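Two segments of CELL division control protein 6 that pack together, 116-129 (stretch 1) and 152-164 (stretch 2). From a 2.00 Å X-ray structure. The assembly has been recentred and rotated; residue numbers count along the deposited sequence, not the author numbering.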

# COMPACT_ATOMS: atom_id res chain seq x y z
N LEU A 116 22.40 -26.31 -8.26
CA LEU A 116 21.10 -26.16 -7.57
C LEU A 116 20.23 -27.34 -7.88
O LEU A 116 19.62 -27.97 -7.00
CB LEU A 116 20.46 -24.80 -7.96
CG LEU A 116 18.97 -24.71 -7.55
CD1 LEU A 116 18.86 -24.79 -6.03
CD2 LEU A 116 18.34 -23.45 -8.12
N VAL A 117 20.21 -27.80 -9.15
CA VAL A 117 19.44 -29.03 -9.43
C VAL A 117 19.98 -30.22 -8.68
O VAL A 117 19.26 -31.08 -8.15
CB VAL A 117 19.44 -29.28 -10.96
CG1 VAL A 117 18.93 -30.66 -11.30
CG2 VAL A 117 18.59 -28.20 -11.64
N GLU A 118 21.32 -30.41 -8.69
CA GLU A 118 21.90 -31.57 -7.97
C GLU A 118 21.53 -31.60 -6.50
O GLU A 118 21.08 -32.61 -5.90
CB GLU A 118 23.44 -31.45 -8.13
CG GLU A 118 24.15 -32.56 -7.33
CD GLU A 118 25.61 -32.20 -7.12
OE1 GLU A 118 26.33 -31.95 -8.12
OE2 GLU A 118 26.08 -32.15 -5.97
N HIS A 119 21.67 -30.44 -5.85
CA HIS A 119 21.31 -30.38 -4.42
C HIS A 119 19.84 -30.67 -4.19
O HIS A 119 19.50 -31.48 -3.31
CB HIS A 119 21.73 -29.04 -3.82
CG HIS A 119 23.13 -29.02 -3.29
ND1 HIS A 119 23.41 -29.17 -1.94
CD2 HIS A 119 24.33 -28.88 -3.92
CE1 HIS A 119 24.72 -29.12 -1.77
NE2 HIS A 119 25.30 -28.95 -2.95
N LEU A 120 18.93 -30.11 -5.02
CA LEU A 120 17.49 -30.37 -4.83
C LEU A 120 17.16 -31.85 -4.97
O LEU A 120 16.43 -32.48 -4.22
CB LEU A 120 16.69 -29.55 -5.86
CG LEU A 120 16.62 -28.02 -5.66
CD1 LEU A 120 15.92 -27.36 -6.85
CD2 LEU A 120 15.94 -27.65 -4.34
N ARG A 121 17.78 -32.47 -5.98
CA ARG A 121 17.62 -33.89 -6.26
C ARG A 121 18.30 -34.79 -5.25
O ARG A 121 17.61 -35.61 -4.62
CB ARG A 121 18.22 -34.20 -7.65
CG ARG A 121 18.14 -35.68 -8.00
CD ARG A 121 18.65 -35.93 -9.43
NE ARG A 121 18.09 -37.19 -9.89
CZ ARG A 121 17.70 -37.51 -11.11
NH1 ARG A 121 17.79 -36.67 -12.13
NH2 ARG A 121 17.20 -38.73 -11.29
N GLU A 122 19.59 -34.59 -4.99
CA GLU A 122 20.30 -35.52 -4.10
C GLU A 122 19.95 -35.40 -2.64
O GLU A 122 20.18 -36.31 -1.83
CB GLU A 122 21.82 -35.30 -4.30
CG GLU A 122 22.23 -35.51 -5.76
CD GLU A 122 21.73 -36.79 -6.39
OE1 GLU A 122 21.30 -37.70 -5.64
OE2 GLU A 122 21.75 -36.91 -7.63
N ARG A 123 19.44 -34.22 -2.24
CA ARG A 123 19.04 -34.05 -0.84
C ARG A 123 17.52 -34.22 -0.76
O ARG A 123 16.98 -34.04 0.32
CB ARG A 123 19.54 -32.71 -0.31
CG ARG A 123 21.04 -32.68 0.02
CD ARG A 123 21.62 -31.28 0.13
NE ARG A 123 20.94 -30.42 1.09
CZ ARG A 123 20.94 -29.10 1.10
NH1 ARG A 123 20.27 -28.47 2.07
NH2 ARG A 123 21.58 -28.37 0.20
N ASP A 124 16.88 -34.51 -1.87
CA ASP A 124 15.43 -34.72 -1.94
C ASP A 124 14.70 -33.52 -1.29
O ASP A 124 13.92 -33.71 -0.37
CB ASP A 124 15.06 -36.02 -1.23
CG ASP A 124 13.60 -36.39 -1.42
OD1 ASP A 124 13.05 -36.12 -2.49
OD2 ASP A 124 12.95 -36.95 -0.51
N LEU A 125 14.92 -32.34 -1.85
CA LEU A 125 14.40 -31.11 -1.26
C LEU A 125 13.25 -30.62 -2.14
O LEU A 125 13.12 -31.05 -3.29
CB LEU A 125 15.43 -29.98 -1.26
CG LEU A 125 16.75 -30.23 -0.53
CD1 LEU A 125 17.75 -29.13 -0.90
CD2 LEU A 125 16.54 -30.37 0.96
N TYR A 126 12.40 -29.80 -1.55
CA TYR A 126 11.26 -29.19 -2.25
C TYR A 126 11.31 -27.71 -1.83
O TYR A 126 11.41 -27.40 -0.64
CB TYR A 126 9.96 -29.88 -1.84
CG TYR A 126 9.86 -31.33 -2.27
CD1 TYR A 126 10.21 -32.35 -1.38
CD2 TYR A 126 9.44 -31.68 -3.55
CE1 TYR A 126 10.14 -33.68 -1.75
CE2 TYR A 126 9.36 -33.00 -3.95
CZ TYR A 126 9.71 -33.99 -3.03
OH TYR A 126 9.62 -35.31 -3.43
N MET A 127 11.41 -26.86 -2.83
CA MET A 127 11.56 -25.43 -2.69
C MET A 127 10.28 -24.68 -3.13
O MET A 127 9.82 -24.84 -4.25
CB MET A 127 12.74 -24.99 -3.57
CG MET A 127 12.96 -23.51 -3.56
SD MET A 127 14.45 -22.86 -4.26
CE MET A 127 14.43 -23.47 -5.95
N PHE A 128 9.75 -23.88 -2.22
CA PHE A 128 8.72 -22.89 -2.58
C PHE A 128 9.48 -21.58 -2.79
O PHE A 128 9.87 -20.92 -1.82
CB PHE A 128 7.70 -22.79 -1.46
CG PHE A 128 6.69 -21.69 -1.46
CD1 PHE A 128 6.14 -21.28 -0.26
CD2 PHE A 128 6.28 -21.04 -2.61
CE1 PHE A 128 5.20 -20.26 -0.20
CE2 PHE A 128 5.34 -20.02 -2.56
CZ PHE A 128 4.80 -19.63 -1.35
N LEU A 129 9.71 -21.23 -4.04
CA LEU A 129 10.50 -20.09 -4.41
C LEU A 129 9.64 -18.88 -4.76
O LEU A 129 8.64 -18.96 -5.49
CB LEU A 129 11.39 -20.50 -5.59
CG LEU A 129 12.29 -19.43 -6.21
CD1 LEU A 129 13.35 -18.93 -5.21
CD2 LEU A 129 12.95 -19.97 -7.49
N ALA A 152 11.23 -31.79 -14.38
CA ALA A 152 11.04 -32.82 -13.39
C ALA A 152 11.97 -34.02 -13.55
O ALA A 152 12.19 -34.68 -12.52
CB ALA A 152 9.62 -33.37 -13.31
N ASP A 153 12.36 -34.36 -14.77
CA ASP A 153 13.21 -35.54 -14.93
C ASP A 153 14.62 -35.24 -14.43
O ASP A 153 15.16 -36.09 -13.72
CB ASP A 153 13.27 -36.07 -16.37
CG ASP A 153 11.91 -36.59 -16.79
OD1 ASP A 153 11.20 -37.21 -15.96
OD2 ASP A 153 11.54 -36.37 -17.95
N LYS A 154 15.10 -34.03 -14.69
CA LYS A 154 16.39 -33.63 -14.11
C LYS A 154 16.26 -33.42 -12.60
O LYS A 154 17.15 -33.84 -11.85
CB LYS A 154 16.90 -32.36 -14.75
CG LYS A 154 17.43 -32.50 -16.16
CD LYS A 154 17.54 -31.12 -16.80
CE LYS A 154 18.16 -31.22 -18.19
NZ LYS A 154 17.51 -32.29 -19.00
N LEU A 155 15.12 -32.90 -12.13
CA LEU A 155 14.98 -32.69 -10.69
C LEU A 155 14.73 -33.98 -9.94
O LEU A 155 15.07 -34.09 -8.74
CB LEU A 155 13.87 -31.66 -10.44
CG LEU A 155 14.28 -30.24 -10.83
CD1 LEU A 155 13.05 -29.36 -11.05
CD2 LEU A 155 15.18 -29.65 -9.73
N GLY A 156 14.00 -34.92 -10.56
CA GLY A 156 13.57 -36.13 -9.87
C GLY A 156 12.11 -36.09 -9.45
O GLY A 156 11.50 -37.11 -9.10
N ALA A 157 11.54 -34.88 -9.41
CA ALA A 157 10.15 -34.68 -9.04
C ALA A 157 9.77 -33.26 -9.42
O ALA A 157 10.67 -32.55 -9.93
CB ALA A 157 9.92 -34.88 -7.55
N PHE A 158 8.52 -32.83 -9.23
CA PHE A 158 8.29 -31.37 -9.50
C PHE A 158 8.72 -30.73 -8.18
O PHE A 158 7.90 -30.58 -7.27
CB PHE A 158 6.83 -31.19 -9.86
CG PHE A 158 6.54 -31.58 -11.28
CD1 PHE A 158 5.85 -32.73 -11.57
CD2 PHE A 158 6.98 -30.77 -12.32
CE1 PHE A 158 5.58 -33.10 -12.88
CE2 PHE A 158 6.71 -31.13 -13.63
CZ PHE A 158 6.01 -32.29 -13.91
N ARG A 159 10.03 -30.40 -8.09
CA ARG A 159 10.54 -29.97 -6.80
C ARG A 159 10.37 -28.51 -6.49
O ARG A 159 10.90 -28.06 -5.48
CB ARG A 159 12.03 -30.43 -6.68
CG ARG A 159 12.15 -31.94 -6.45
CD ARG A 159 13.66 -32.36 -6.30
NE ARG A 159 13.75 -33.82 -6.14
CZ ARG A 159 13.42 -34.48 -5.04
NH1 ARG A 159 12.96 -33.85 -3.96
NH2 ARG A 159 13.51 -35.80 -4.90
N ILE A 160 9.83 -27.71 -7.41
CA ILE A 160 9.75 -26.28 -7.23
C ILE A 160 8.32 -25.76 -7.42
O ILE A 160 7.66 -26.16 -8.38
CB ILE A 160 10.64 -25.54 -8.25
CG1 ILE A 160 12.12 -25.87 -8.07
CG2 ILE A 160 10.51 -24.02 -8.13
CD1 ILE A 160 13.00 -25.28 -9.18
N ALA A 161 7.86 -24.97 -6.46
CA ALA A 161 6.60 -24.22 -6.60
C ALA A 161 7.03 -22.75 -6.67
O ALA A 161 7.90 -22.33 -5.89
CB ALA A 161 5.69 -24.45 -5.44
N LEU A 162 6.56 -22.03 -7.68
CA LEU A 162 7.13 -20.71 -7.95
C LEU A 162 6.06 -19.62 -7.94
O LEU A 162 5.02 -19.72 -8.64
CB LEU A 162 7.80 -20.74 -9.34
CG LEU A 162 8.27 -19.35 -9.80
CD1 LEU A 162 9.42 -18.82 -8.93
CD2 LEU A 162 8.67 -19.40 -11.27
N VAL A 163 6.25 -18.62 -7.08
CA VAL A 163 5.37 -17.45 -7.13
C VAL A 163 6.23 -16.26 -7.57
O VAL A 163 7.31 -16.02 -6.97
CB VAL A 163 4.73 -17.14 -5.77
CG1 VAL A 163 3.94 -15.82 -5.80
CG2 VAL A 163 3.73 -18.24 -5.41
N ILE A 164 5.76 -15.49 -8.55
CA ILE A 164 6.42 -14.25 -8.96
C ILE A 164 5.45 -13.06 -8.78
O ILE A 164 4.22 -13.23 -8.74
CB ILE A 164 6.91 -14.25 -10.41
CG1 ILE A 164 5.74 -14.15 -11.37
CG2 ILE A 164 7.75 -15.49 -10.70
CD1 ILE A 164 6.18 -14.05 -12.83

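Stretch 2 opens with a short helix, 152-155, and meets the helix of stretch 1 through backbone oxygens and the side chain of Leu155. Lys154 O accepts a weak hydrogen bond from Arg121 NH1 (2.9 Å, angle at the hydrogen only 130°); the extended Arg121 side chain, with chi1 to chi3 all t, carries its guanidinium to this helix end. Leu155 supplies the apolar contact, its CD2 lying 3.8 Å from Leu120 CD1 and 4.2 Å from Val117 CG2. Gly156 ends the helix with phi 102° and psi -18°, where a CB would be jammed against the preceding carbonyl oxygen; glycine fits. Ala157 CB then touches Tyr126 CE2 at 4.1 Å.

Arg159 is the hub, with 145 Å² covered by stretch 1, the most of any residue here. Arg159 NE donates to Leu155 O (2.9 Å). Arg159 NH2 forms a salt bridge with Asp124 OD1, with a very short hydrogen bond (2.5 Å); Arg159 NH1 donates to the same OD1 (2.7 Å) and to Leu125 O (2.9 Å, 155°). Asp124, at positive phi in a Schellman motif, follows the helix and places its carboxylate within reach. Arg159 NH1 also lies over one face of the Tyr126 ring, an off-centre cation-pi contact with Arg159 CZ 4.7 Å from the ring centroid.

From here the strands run parallel, 12° apart. Arg159 O accepts from Met127 N (3.0 Å), Ala161 N donates to Met127 O (3.0 Å), Ala161 O accepts from Leu129 N (2.8 Å), and Val163 N donates to Leu129 O (2.9 Å). Ile160 and Leu162 share a face with Met127 and Leu129: Ile160 CG1 meets Met127 CE at 3.9 Å, and Leu162 CD1 meets Leu129 CD2 at 4.0 Å. Ala161 shares the other face with Phe128, whose ring edge meets Val163, Phe128 CE2 to Val163 CG2 at 3.7 Å. These buried side chains are apolar, leaving polar pairing to the backbone.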